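Prephenate dehydratase:Amino acid-binding ACT (Brucella abortus, PDB 6VH5) probably catalyses the decarboxylating dehydration of prephenate to phenylpyruvate in L-phenylalanine biosynthesis, and binds phenylalanine in its ACT domain. Local coordinates at residues N25-G31 against D47-C53; A68-M72 against V197-K201; A154-A158 against L176-D180; G31-A35 against D149-R155; L103-F107 against E187-V193. All coordinates share one frame; numbering follows the deposited sequence.

Contact 1: N25-G31 against D47-C53; sequences NRISFQG and DMEPLPC
Bends at chi2 (-73°) and chi3 (-111°) turn the chain of Arg-26 back across Glu-49, whose CG stands anti to its backbone N (chi1 -159°) and whose chain runs out extended. The Glu-49 carboxylate thus comes over one face of the Arg-26 guanidinium, while Leu-51 covers the opposite face, CD1 lying 3.5 Å from Arg-26 NH2. Glu-49 OE1 is 3.4 Å from Arg-26 NH1 but well out of the guanidinium plane, so this salt bridge is one of charge; NH1 also makes a weak bond to Glu-49 O. On the sheet face of Ile-27, Phe-29 and Pro-50, the Phe-29 ring meets prolines: Pro-52 CA sits over one face, 4.0 Å from the centroid, in a CH-pi contact, and Pro-50 CB approaches Phe-29 CE2 to 3.6 Å. Strands 26-30 and 49-53 pair in parallel, as the two strands of a beta-alpha-beta unit linked through helix 36-44. Leu-51 N donates to Ile-27 O at 2.8 Å, and Gly-31 N to Cys-53 O at 2.9 Å. Pro-50 and Pro-52 lack an N-H, yet the ladder continues, its donors here being Glu-49, Leu-51 and, weakly, Cys-53; the prolines contribute carbon surface instead.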
# COMPACT_ATOMS: atom_id res chain seq x y z
N ASN A 25 8.46 7.30 -27.24
CA ASN A 25 8.99 8.38 -26.42
C ASN A 25 8.03 8.80 -25.32
O ASN A 25 8.15 9.89 -24.76
CB ASN A 25 9.38 9.61 -27.27
CG ASN A 25 10.29 10.57 -26.53
OD1 ASN A 25 11.42 10.23 -26.17
ND2 ASN A 25 9.81 11.78 -26.30
N ARG A 26 7.07 7.94 -24.99
CA ARG A 26 6.10 8.22 -23.94
C ARG A 26 6.46 7.41 -22.69
O ARG A 26 6.92 6.27 -22.79
CB ARG A 26 4.68 7.87 -24.39
CG ARG A 26 4.18 8.69 -25.59
CD ARG A 26 3.87 10.11 -25.18
NE ARG A 26 2.44 10.37 -25.22
CZ ARG A 26 1.82 11.26 -24.45
NH1 ARG A 26 2.51 11.97 -23.58
NH2 ARG A 26 0.51 11.43 -24.56
N ILE A 27 6.24 8.01 -21.53
CA ILE A 27 6.42 7.33 -20.25
C ILE A 27 5.12 7.46 -19.46
O ILE A 27 4.70 8.57 -19.13
CB ILE A 27 7.61 7.88 -19.46
CG1 ILE A 27 7.60 7.30 -18.03
CG2 ILE A 27 7.65 9.39 -19.49
CD1 ILE A 27 8.94 7.37 -17.33
N SER A 28 4.49 6.32 -19.18
CA SER A 28 3.21 6.36 -18.49
C SER A 28 3.39 6.59 -16.99
O SER A 28 4.37 6.16 -16.38
CB SER A 28 2.45 5.05 -18.72
OG SER A 28 3.20 3.94 -18.28
N PHE A 29 2.41 7.28 -16.40
CA PHE A 29 2.35 7.43 -14.95
C PHE A 29 0.89 7.45 -14.53
O PHE A 29 -0.00 7.79 -15.32
CB PHE A 29 3.05 8.71 -14.48
CG PHE A 29 2.32 9.98 -14.87
CD1 PHE A 29 1.45 10.60 -13.98
CD2 PHE A 29 2.50 10.56 -16.12
CE1 PHE A 29 0.77 11.77 -14.33
CE2 PHE A 29 1.82 11.72 -16.47
CZ PHE A 29 0.96 12.33 -15.57
N GLN A 30 0.64 7.11 -13.27
CA GLN A 30 -0.70 7.16 -12.71
C GLN A 30 -0.95 8.54 -12.14
O GLN A 30 -0.18 9.02 -11.30
CB GLN A 30 -0.88 6.09 -11.63
CG GLN A 30 -2.28 5.99 -11.01
CD GLN A 30 -2.58 7.09 -9.98
OE1 GLN A 30 -1.71 7.49 -9.20
NE2 GLN A 30 -3.81 7.60 -9.99
N GLY A 31 -2.05 9.18 -12.58
CA GLY A 31 -2.54 10.44 -12.08
C GLY A 31 -2.86 11.42 -13.19
O GLY A 31 -2.94 11.07 -14.38
N ASP A 47 13.50 14.40 -21.67
CA ASP A 47 13.17 14.44 -23.09
C ASP A 47 12.03 13.50 -23.46
O ASP A 47 11.78 13.31 -24.66
CB ASP A 47 14.41 14.12 -23.94
CG ASP A 47 15.51 15.15 -23.76
OD1 ASP A 47 15.19 16.34 -23.57
OD2 ASP A 47 16.69 14.76 -23.84
N MET A 48 11.35 12.90 -22.49
CA MET A 48 10.22 12.04 -22.79
C MET A 48 8.91 12.78 -22.53
O MET A 48 8.87 13.81 -21.85
CB MET A 48 10.28 10.76 -21.96
CG MET A 48 11.37 9.82 -22.42
SD MET A 48 11.40 8.26 -21.52
CE MET A 48 10.29 7.26 -22.50
N GLU A 49 7.83 12.26 -23.09
CA GLU A 49 6.52 12.88 -22.96
C GLU A 49 5.68 12.07 -21.98
O GLU A 49 5.32 10.93 -22.28
CB GLU A 49 5.83 12.99 -24.32
CG GLU A 49 4.74 14.05 -24.38
CD GLU A 49 3.95 14.03 -25.69
OE1 GLU A 49 2.84 14.60 -25.71
OE2 GLU A 49 4.43 13.46 -26.69
N PRO A 50 5.39 12.59 -20.79
CA PRO A 50 4.60 11.82 -19.83
C PRO A 50 3.20 11.51 -20.37
O PRO A 50 2.57 12.34 -21.02
CB PRO A 50 4.53 12.74 -18.60
CG PRO A 50 5.74 13.63 -18.73
CD PRO A 50 5.90 13.85 -20.22
N LEU A 51 2.73 10.30 -20.07
CA LEU A 51 1.43 9.82 -20.55
C LEU A 51 0.53 9.51 -19.36
O LEU A 51 0.66 8.44 -18.74
CB LEU A 51 1.60 8.58 -21.44
CG LEU A 51 0.32 7.88 -21.90
CD1 LEU A 51 -0.65 8.88 -22.52
CD2 LEU A 51 0.63 6.75 -22.90
N PRO A 52 -0.40 10.40 -19.01
CA PRO A 52 -1.23 10.18 -17.82
C PRO A 52 -2.17 8.99 -18.00
O PRO A 52 -2.71 8.75 -19.08
CB PRO A 52 -2.03 11.49 -17.68
CG PRO A 52 -1.32 12.48 -18.57
CD PRO A 52 -0.74 11.66 -19.69
N CYS A 53 -2.36 8.24 -16.91
CA CYS A 53 -3.24 7.10 -16.89
C CYS A 53 -4.00 7.14 -15.57
O CYS A 53 -3.43 7.51 -14.54
CB CYS A 53 -2.47 5.77 -17.00
SG CYS A 53 -1.44 5.68 -18.44

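Contact 2: A68-M72 against V197-K201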
# COMPACT_ATOMS: atom_id res chain seq x y z
N ALA A 68 3.42 3.21 -24.31
CA ALA A 68 4.52 3.89 -23.64
C ALA A 68 5.74 2.99 -23.61
O ALA A 68 5.62 1.78 -23.44
CB ALA A 68 4.12 4.31 -22.22
N ASP A 69 6.91 3.61 -23.75
CA ASP A 69 8.16 2.86 -23.67
C ASP A 69 8.49 2.47 -22.23
O ASP A 69 9.04 1.38 -22.00
CB ASP A 69 9.30 3.70 -24.24
CG ASP A 69 9.05 4.12 -25.67
OD1 ASP A 69 8.19 3.50 -26.34
OD2 ASP A 69 9.70 5.08 -26.12
N LEU A 70 8.12 3.30 -21.26
CA LEU A 70 8.45 3.08 -19.86
C LEU A 70 7.27 3.49 -18.99
O LEU A 70 6.41 4.27 -19.41
CB LEU A 70 9.69 3.88 -19.41
CG LEU A 70 11.03 3.76 -20.14
CD1 LEU A 70 11.99 4.85 -19.64
CD2 LEU A 70 11.62 2.37 -19.94
N ALA A 71 7.28 3.02 -17.74
CA ALA A 71 6.28 3.42 -16.76
C ALA A 71 6.97 3.84 -15.47
O ALA A 71 7.92 3.19 -15.03
CB ALA A 71 5.28 2.29 -16.48
N MET A 72 6.47 4.93 -14.87
CA MET A 72 7.02 5.48 -13.64
C MET A 72 6.04 5.19 -12.51
O MET A 72 4.99 5.84 -12.41
CB MET A 72 7.28 6.98 -13.79
CG MET A 72 7.88 7.64 -12.55
SD MET A 72 9.64 7.35 -12.25
CE MET A 72 10.40 8.36 -13.52
N VAL A 197 10.03 3.10 -9.15
CA VAL A 197 10.78 2.20 -10.01
C VAL A 197 10.34 2.45 -11.44
O VAL A 197 9.17 2.72 -11.70
CB VAL A 197 10.58 0.71 -9.64
CG1 VAL A 197 11.33 0.38 -8.34
CG2 VAL A 197 9.10 0.40 -9.52
N VAL A 198 11.30 2.39 -12.36
CA VAL A 198 11.05 2.57 -13.78
C VAL A 198 10.88 1.19 -14.41
O VAL A 198 11.77 0.35 -14.31
CB VAL A 198 12.21 3.34 -14.43
CG1 VAL A 198 11.87 3.72 -15.87
CG2 VAL A 198 12.55 4.56 -13.59
N LEU A 199 9.74 0.97 -15.07
CA LEU A 199 9.41 -0.34 -15.61
C LEU A 199 9.53 -0.36 -17.13
O LEU A 199 9.35 0.66 -17.80
CB LEU A 199 8.00 -0.77 -15.21
CG LEU A 199 7.76 -0.82 -13.69
CD1 LEU A 199 6.42 -1.45 -13.40
CD2 LEU A 199 8.88 -1.51 -12.93
N SER A 200 9.83 -1.54 -17.66
CA SER A 200 9.98 -1.73 -19.10
C SER A 200 9.47 -3.11 -19.49
O SER A 200 9.53 -4.06 -18.71
CB SER A 200 11.45 -1.59 -19.53
OG SER A 200 11.64 -2.01 -20.86
N LYS A 201 9.01 -3.21 -20.74
CA LYS A 201 8.51 -4.47 -21.27
C LYS A 201 9.65 -5.40 -21.66
O LYS A 201 9.49 -6.63 -21.62
CB LYS A 201 7.61 -4.20 -22.48
CG LYS A 201 7.11 -5.44 -23.25
CD LYS A 201 6.56 -5.04 -24.62
CE LYS A 201 5.71 -6.13 -25.27
NZ LYS A 201 4.35 -6.21 -24.67
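Leu-70 lies obliquely across Val-198, its CD1 3.9 Å from Val-198 CG1, while its other methyl, CD2, reaches over to Ser-200 CB at 4.0 Å. The two branches of one leucine therefore span two residues of the facing strand that are two positions apart. With CG anti to the carbonyl carbon (chi1 -55°), the Leu-70 side chain leans over Leu-199 O, and CD2 comes within 3.6 Å of that oxygen. Further along the same face, Met-72 adds a looser touch, SD to Val-198 CG2 at 4.2 Å. The other face carries the small Ala-71 beside Leu-199, where the two CB atoms are 4.3 Å apart.

This is antiparallel pairing between strands 70-77 and 193-200. Ala-71 and Leu-199 form the hydrogen-bonded pair: Leu-199 N gives to Ala-71 O at 2.9 Å, and Ala-71 N returns a bond to Leu-199 O at 3.1 Å. Met-72 and Val-198 follow as a non-hydrogen-bonded pair.

The pairing lies inside a mixed five-stranded sheet. Strand 26-30 flanks strand 70-77, and strand 96-104 flanks strand 193-200. Phe-45 meets Leu-70 and Val-198 on their face, whereas helix 56-64 packs on the other through Val-63 against Ala-71 and Phe-60 against Leu-199.

Contact 3: A154-A158 against L176-D180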
# COMPACT_ATOMS: atom_id res chain seq x y z
N ALA A 154 -5.49 21.82 -8.36
CA ALA A 154 -4.94 22.97 -9.08
C ALA A 154 -5.71 23.22 -10.37
O ALA A 154 -6.03 24.37 -10.69
CB ALA A 154 -3.46 22.75 -9.36
N ARG A 155 -6.01 22.16 -11.12
CA ARG A 155 -6.85 22.31 -12.31
C ARG A 155 -8.22 22.91 -11.96
O ARG A 155 -8.71 23.79 -12.67
CB ARG A 155 -7.01 20.97 -13.01
CG ARG A 155 -7.93 21.02 -14.23
CD ARG A 155 -7.97 19.71 -15.00
NE ARG A 155 -8.23 18.54 -14.17
CZ ARG A 155 -9.40 18.25 -13.61
NH1 ARG A 155 -10.44 19.06 -13.77
NH2 ARG A 155 -9.53 17.16 -12.87
N LEU A 156 -8.82 22.46 -10.86
CA LEU A 156 -10.13 22.97 -10.47
C LEU A 156 -10.08 24.46 -10.16
O LEU A 156 -10.99 25.21 -10.52
CB LEU A 156 -10.66 22.20 -9.25
CG LEU A 156 -12.01 22.68 -8.72
CD1 LEU A 156 -13.12 22.22 -9.65
CD2 LEU A 156 -12.26 22.22 -7.28
N VAL A 157 -9.02 24.91 -9.49
CA VAL A 157 -8.89 26.31 -9.12
C VAL A 157 -8.74 27.19 -10.37
O VAL A 157 -9.32 28.27 -10.45
CB VAL A 157 -7.72 26.49 -8.14
CG1 VAL A 157 -7.27 27.94 -8.05
CG2 VAL A 157 -8.12 26.00 -6.76
N ALA A 158 -7.98 26.73 -11.35
CA ALA A 158 -7.79 27.51 -12.57
C ALA A 158 -9.05 27.56 -13.41
O ALA A 158 -9.29 28.55 -14.11
CB ALA A 158 -6.64 26.93 -13.40
N LEU A 176 1.94 24.56 -14.72
CA LEU A 176 1.08 24.08 -15.80
C LEU A 176 -0.23 24.85 -15.86
O LEU A 176 -0.72 25.19 -16.95
CB LEU A 176 0.81 22.58 -15.63
CG LEU A 176 1.97 21.63 -16.00
CD1 LEU A 176 1.52 20.16 -16.02
CD2 LEU A 176 2.61 22.03 -17.33
N TYR A 177 -0.82 25.16 -14.71
CA TYR A 177 -2.12 25.83 -14.68
C TYR A 177 -2.01 27.34 -14.47
O TYR A 177 -3.03 27.99 -14.24
CB TYR A 177 -3.01 25.19 -13.61
CG TYR A 177 -3.37 23.78 -13.97
CD1 TYR A 177 -4.33 23.52 -14.95
CD2 TYR A 177 -2.74 22.70 -13.38
CE1 TYR A 177 -4.66 22.23 -15.32
CE2 TYR A 177 -3.06 21.40 -13.73
CZ TYR A 177 -4.02 21.17 -14.71
OH TYR A 177 -4.36 19.89 -15.06
N GLY A 178 -0.81 27.90 -14.57
CA GLY A 178 -0.63 29.34 -14.46
C GLY A 178 -1.10 29.91 -13.14
O GLY A 178 -1.71 30.99 -13.11
N LEU A 179 -0.84 29.21 -12.04
CA LEU A 179 -1.26 29.64 -10.71
C LEU A 179 -0.11 30.26 -9.94
O LEU A 179 1.06 29.91 -10.14
CB LEU A 179 -1.84 28.46 -9.91
CG LEU A 179 -3.13 27.81 -10.43
CD1 LEU A 179 -3.60 26.70 -9.48
CD2 LEU A 179 -4.23 28.84 -10.67
N ASP A 180 -0.45 31.21 -9.07
CA ASP A 180 0.52 31.84 -8.19
C ASP A 180 0.74 30.98 -6.96
O ASP A 180 -0.21 30.47 -6.37
CB ASP A 180 0.02 33.21 -7.74
CG ASP A 180 0.40 34.32 -8.68
OD1 ASP A 180 1.22 34.06 -9.59
OD2 ASP A 180 -0.10 35.46 -8.50
O HOH W 1 -5.33 17.47 -14.60
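Tyr-177 lays its ring on helix 150-160, which rests on the second mixed sheet of this alpha/beta domain; the tyrosine belongs to the loop between helix 171-176 and strand 180-183. Its CB starts 4.0 Å from Ala-158 CB. CG stands anti to the carbonyl carbon (chi1 -67°), and from there the ring reaches across the helix, over Arg-155. CD2 passes near Ala-154 CB, while CD1 and CG lie over the backbone of Arg-155, whose CA sits above the ring centre at 3.7 Å from its plane. Toward the tip the Arg-155 side chain takes over: its CB is 3.4 Å from Tyr-177 CZ, and its CG is 3.7 Å from CE1. Arginine and tyrosine thus lie side by side and point the same way, with the aliphatic part of the arginine on the ring. The guanidinium itself is turned 68° from the ring plane, and its charged end has its stronger partner in Glu-32.

Beyond Gly-178, which turns the chain with a positive phi, Leu-179 CD1 meets Ala-154 O and CB, whereas Leu-179 CD2 rests on Val-157 CG1 and Ala-158 CB, both at 4.1 Å. Met-110 of strand 108-111 and Leu-112 also touch Leu-179. A water hydrogen-bonds to Tyr-177 OH at 2.6 Å and accepts from Arg-155 NE at 3.1 Å.

Contact 4: G31-A35 against D149-R155; sequences GEAGA and DTAGAAR
The carboxylate of Glu-32 and the guanidinium of Arg-155 meet nearly coplanar, 19° apart, with the acid at the guanidinium edge. Arg-155 grips side-on: NE and NH2 both donate to Glu-32 OE1, each at 3.1 Å, arriving on its syn side from the same face of the carboxylate, and NH2 adds a weak bond to OE2. A water in the guanidinium plane donates to Glu-32 OE1 at 2.5 Å; the single NE hydrogen is shared between that oxygen and the water. Such donors would be expected to favour the charged acid. The extended chain of Glu-32 slides past Asp-149 in the opposite direction, bringing Glu-32 OE2 to 4.4 Å from Asp-149 OD2; the arginine probably offsets this gathering of negative charge.

Asp-149 is the N-cap of helix 150-160, and its OD1 accepts from Gly-152 N at 3.2 Å. Against this helix start stands a type II turn, Glu-32 to Ala-35, in the loop that leads from strand 26-30 to helix 36-44. Ala-151 CB fits against the turn, 3.3 Å from Ala-33 O and 3.8 Å from Gly-34 C. Gly-152, without a side chain, lets the Glu-32 carboxylate lie close, OE1 at 3.3 Å from Gly-152 CA.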
# COMPACT_ATOMS: atom_id res chain seq x y z
N GLY A 31 -2.05 9.18 -12.58
CA GLY A 31 -2.54 10.44 -12.08
C GLY A 31 -2.86 11.42 -13.19
O GLY A 31 -2.94 11.07 -14.38
N GLU A 32 -3.10 12.67 -12.80
CA GLU A 32 -3.34 13.76 -13.72
C GLU A 32 -2.03 14.50 -13.98
O GLU A 32 -1.09 14.44 -13.18
CB GLU A 32 -4.36 14.74 -13.15
CG GLU A 32 -5.63 14.09 -12.68
CD GLU A 32 -6.71 15.10 -12.39
OE1 GLU A 32 -6.56 16.27 -12.83
OE2 GLU A 32 -7.70 14.74 -11.72
N ALA A 33 -2.00 15.25 -15.07
CA ALA A 33 -0.85 16.10 -15.36
C ALA A 33 -0.56 17.03 -14.18
O ALA A 33 -1.47 17.55 -13.53
CB ALA A 33 -1.12 16.92 -16.63
N GLY A 34 0.72 17.21 -13.87
CA GLY A 34 1.11 18.04 -12.75
C GLY A 34 1.32 17.29 -11.45
O GLY A 34 1.67 17.92 -10.45
N ALA A 35 1.10 15.98 -11.44
CA ALA A 35 1.23 15.19 -10.23
C ALA A 35 2.70 15.01 -9.86
O ALA A 35 3.61 15.42 -10.59
CB ALA A 35 0.57 13.82 -10.41
N ASP A 149 -8.11 14.43 -6.60
CA ASP A 149 -6.70 14.32 -6.95
C ASP A 149 -6.03 15.65 -6.62
O ASP A 149 -6.65 16.71 -6.75
CB ASP A 149 -6.54 13.95 -8.44
CG ASP A 149 -5.08 13.80 -8.87
OD1 ASP A 149 -4.34 14.80 -8.84
OD2 ASP A 149 -4.69 12.67 -9.28
N THR A 150 -4.78 15.59 -6.18
CA THR A 150 -4.08 16.80 -5.78
C THR A 150 -3.85 17.74 -6.97
O THR A 150 -4.21 18.92 -6.93
CB THR A 150 -2.77 16.43 -5.10
OG1 THR A 150 -3.06 15.91 -3.79
CG2 THR A 150 -1.90 17.64 -4.95
N ALA A 151 -3.24 17.23 -8.04
CA ALA A 151 -3.08 18.03 -9.25
C ALA A 151 -4.43 18.49 -9.80
O ALA A 151 -4.53 19.58 -10.38
CB ALA A 151 -2.32 17.24 -10.32
N GLY A 152 -5.47 17.66 -9.63
CA GLY A 152 -6.80 18.07 -10.04
C GLY A 152 -7.29 19.30 -9.30
O GLY A 152 -7.98 20.14 -9.88
N ALA A 153 -6.92 19.44 -8.03
CA ALA A 153 -7.31 20.61 -7.26
C ALA A 153 -6.74 21.88 -7.88
O ALA A 153 -7.42 22.91 -7.94
CB ALA A 153 -6.85 20.47 -5.81
N ALA A 154 -5.49 21.82 -8.36
CA ALA A 154 -4.94 22.97 -9.08
C ALA A 154 -5.71 23.22 -10.37
O ALA A 154 -6.03 24.37 -10.69
CB ALA A 154 -3.46 22.75 -9.36
N ARG A 155 -6.01 22.16 -11.12
CA ARG A 155 -6.85 22.31 -12.31
C ARG A 155 -8.22 22.91 -11.96
O ARG A 155 -8.71 23.79 -12.67
CB ARG A 155 -7.01 20.97 -13.01
CG ARG A 155 -7.93 21.02 -14.23
CD ARG A 155 -7.97 19.71 -15.00
NE ARG A 155 -8.23 18.54 -14.17
CZ ARG A 155 -9.40 18.25 -13.61
NH1 ARG A 155 -10.44 19.06 -13.77
NH2 ARG A 155 -9.53 17.16 -12.87
O HOH W 1 -5.33 17.47 -14.60

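Contact 5: L103-F107 against E187-V193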
# COMPACT_ATOMS: atom_id res chain seq x y z
N LEU A 103 12.06 10.99 -4.96
CA LEU A 103 11.58 12.36 -5.08
C LEU A 103 11.12 12.92 -3.74
O LEU A 103 10.20 12.36 -3.12
CB LEU A 103 10.45 12.44 -6.11
CG LEU A 103 9.73 13.79 -6.21
CD1 LEU A 103 10.64 14.80 -6.87
CD2 LEU A 103 8.47 13.60 -7.05
N PRO A 104 11.74 13.98 -3.24
CA PRO A 104 11.18 14.67 -2.05
C PRO A 104 9.82 15.28 -2.37
O PRO A 104 9.67 16.02 -3.34
CB PRO A 104 12.23 15.74 -1.74
CG PRO A 104 13.50 15.23 -2.38
CD PRO A 104 13.05 14.52 -3.63
N ILE A 105 8.83 14.95 -1.53
CA ILE A 105 7.45 15.36 -1.73
C ILE A 105 7.21 16.68 -0.99
O ILE A 105 7.45 16.77 0.22
CB ILE A 105 6.48 14.28 -1.24
CG1 ILE A 105 6.66 13.00 -2.04
CG2 ILE A 105 5.04 14.75 -1.35
CD1 ILE A 105 6.65 13.23 -3.54
N HIS A 106 6.74 17.70 -1.72
CA HIS A 106 6.43 19.00 -1.14
C HIS A 106 5.11 19.51 -1.67
O HIS A 106 4.74 19.25 -2.83
CB HIS A 106 7.54 20.02 -1.42
CG HIS A 106 8.85 19.69 -0.76
ND1 HIS A 106 8.97 19.51 0.60
CD2 HIS A 106 10.08 19.46 -1.28
CE1 HIS A 106 10.22 19.21 0.90
NE2 HIS A 106 10.91 19.17 -0.23
N PHE A 107 4.40 20.27 -0.83
CA PHE A 107 3.12 20.88 -1.17
C PHE A 107 3.26 22.39 -1.25
O PHE A 107 3.88 23.01 -0.38
CB PHE A 107 2.04 20.54 -0.15
CG PHE A 107 1.45 19.20 -0.32
CD1 PHE A 107 1.85 18.15 0.47
CD2 PHE A 107 0.49 18.99 -1.30
CE1 PHE A 107 1.30 16.90 0.30
CE2 PHE A 107 -0.07 17.74 -1.48
CZ PHE A 107 0.34 16.69 -0.68
N GLU A 187 3.76 21.93 3.96
CA GLU A 187 3.38 20.69 4.63
C GLU A 187 3.88 20.67 6.08
O GLU A 187 4.88 21.30 6.44
CB GLU A 187 3.91 19.47 3.87
CG GLU A 187 5.43 19.34 3.85
CD GLU A 187 6.09 20.13 2.72
OE1 GLU A 187 7.34 20.07 2.61
OE2 GLU A 187 5.36 20.80 1.95
N ASP A 188 3.14 19.95 6.92
CA ASP A 188 3.42 19.82 8.34
C ASP A 188 4.78 19.18 8.59
O ASP A 188 5.70 19.82 9.10
CB ASP A 188 2.32 19.00 9.02
CG ASP A 188 0.98 19.72 9.03
OD1 ASP A 188 -0.06 19.05 9.22
OD2 ASP A 188 0.95 20.95 8.80
N SER A 189 4.93 17.91 8.20
CA SER A 189 6.14 17.16 8.46
C SER A 189 7.08 17.27 7.27
O SER A 189 6.65 17.37 6.12
CB SER A 189 5.84 15.69 8.74
OG SER A 189 4.46 15.40 8.62
N GLU A 190 8.37 17.24 7.55
CA GLU A 190 9.35 17.22 6.49
C GLU A 190 9.77 15.78 6.24
O GLU A 190 9.26 14.84 6.86
CB GLU A 190 10.53 18.12 6.83
CG GLU A 190 11.03 18.04 8.25
CD GLU A 190 11.95 19.19 8.58
OE1 GLU A 190 12.92 19.00 9.33
OE2 GLU A 190 11.69 20.30 8.05
N ASN A 191 10.68 15.60 5.29
CA ASN A 191 11.21 14.27 4.96
C ASN A 191 10.12 13.32 4.47
O ASN A 191 10.03 12.17 4.90
CB ASN A 191 11.97 13.69 6.16
CG ASN A 191 13.40 14.11 6.17
OD1 ASN A 191 13.82 14.90 7.00
ND2 ASN A 191 14.16 13.60 5.20
N ASN A 192 9.29 13.81 3.58
CA ASN A 192 8.29 13.00 2.90
C ASN A 192 8.86 12.67 1.54
O ASN A 192 9.06 13.57 0.71
CB ASN A 192 6.96 13.75 2.80
CG ASN A 192 5.87 12.90 2.20
OD1 ASN A 192 6.06 11.71 1.96
ND2 ASN A 192 4.71 13.49 2.00
N VAL A 193 9.22 11.40 1.34
CA VAL A 193 9.90 10.94 0.13
C VAL A 193 9.11 9.79 -0.50
O VAL A 193 8.58 8.93 0.20
CB VAL A 193 11.34 10.50 0.44
CG1 VAL A 193 12.10 10.22 -0.85
CG2 VAL A 193 12.04 11.57 1.24
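Charged and polar bonds centre on Glu-187, which meets His-106 and Phe-107 with separate oxygens of one carboxylate. Its CG sits between the backbone N and the carbonyl carbon (chi1 66°), and a bend at chi2 folds the acid back toward the 103-107 segment. His-106 ND1 donates to Glu-187 OE1 at 2.6 Å; the oxygen lies near the ring plane at the edge and is met on its syn side, with ring and carboxylate planes 32° apart. The second oxygen, OE2, takes the N-H of Phe-107 at 3.0 Å in an almost straight bond of 175°, from above the carboxylate plane. Together the two bonds fix the rotation of the acid.

Backbone pairing supplies the next grip. Ile-105 N gives to Asn-192 O at 2.6 Å, beside the antiparallel non-hydrogen-bonded pair of Pro-104 and Val-193.

Van der Waals packing is slighter. The Ile-105 methyl CG2 lies 3.6 Å from Asn-192 ND2, in an amide whose OD1 is hydrogen-bonded to Asn-77 ND2, and Glu-187 CB is at the edge of the Phe-107 ring.

Strand 96-104 ends and strand 193-200 begins here, and the two segments cross between the two mixed sheets, consistent with the paired lobes of a type 2 periplasmic-binding-protein fold. Ile-105 touches Thr-194, predicted to be essential for activity, and Asn-36 of helix 36-44 packs on Ile-105 as well.

Contacts 1, 2 and 5 all reach one mixed sheet: contact 1 pairs its outermost strand, 49-53, with 26-30, contact 2 is the buried pairing further in, and contact 5 lies where strands give way to loops. Contact 1 touches contact 2, since Asn-25 N and Asp-69 OD2 are 2.8 Å apart. Contacts 3 and 4 share helix 150-160, including Ala-154, Arg-155 and one water. Contact 4 continues from contact 1 through Gly-31, where the chain leaves that sheet for helix 36-44 and packs on helix 150-160. Chemistry follows place: contact 2 is apolar outside its backbone bonds, contact 3 joins apolar packing to a water bridge, and carboxylates enter in the partly buried contacts 1, 4 and 5.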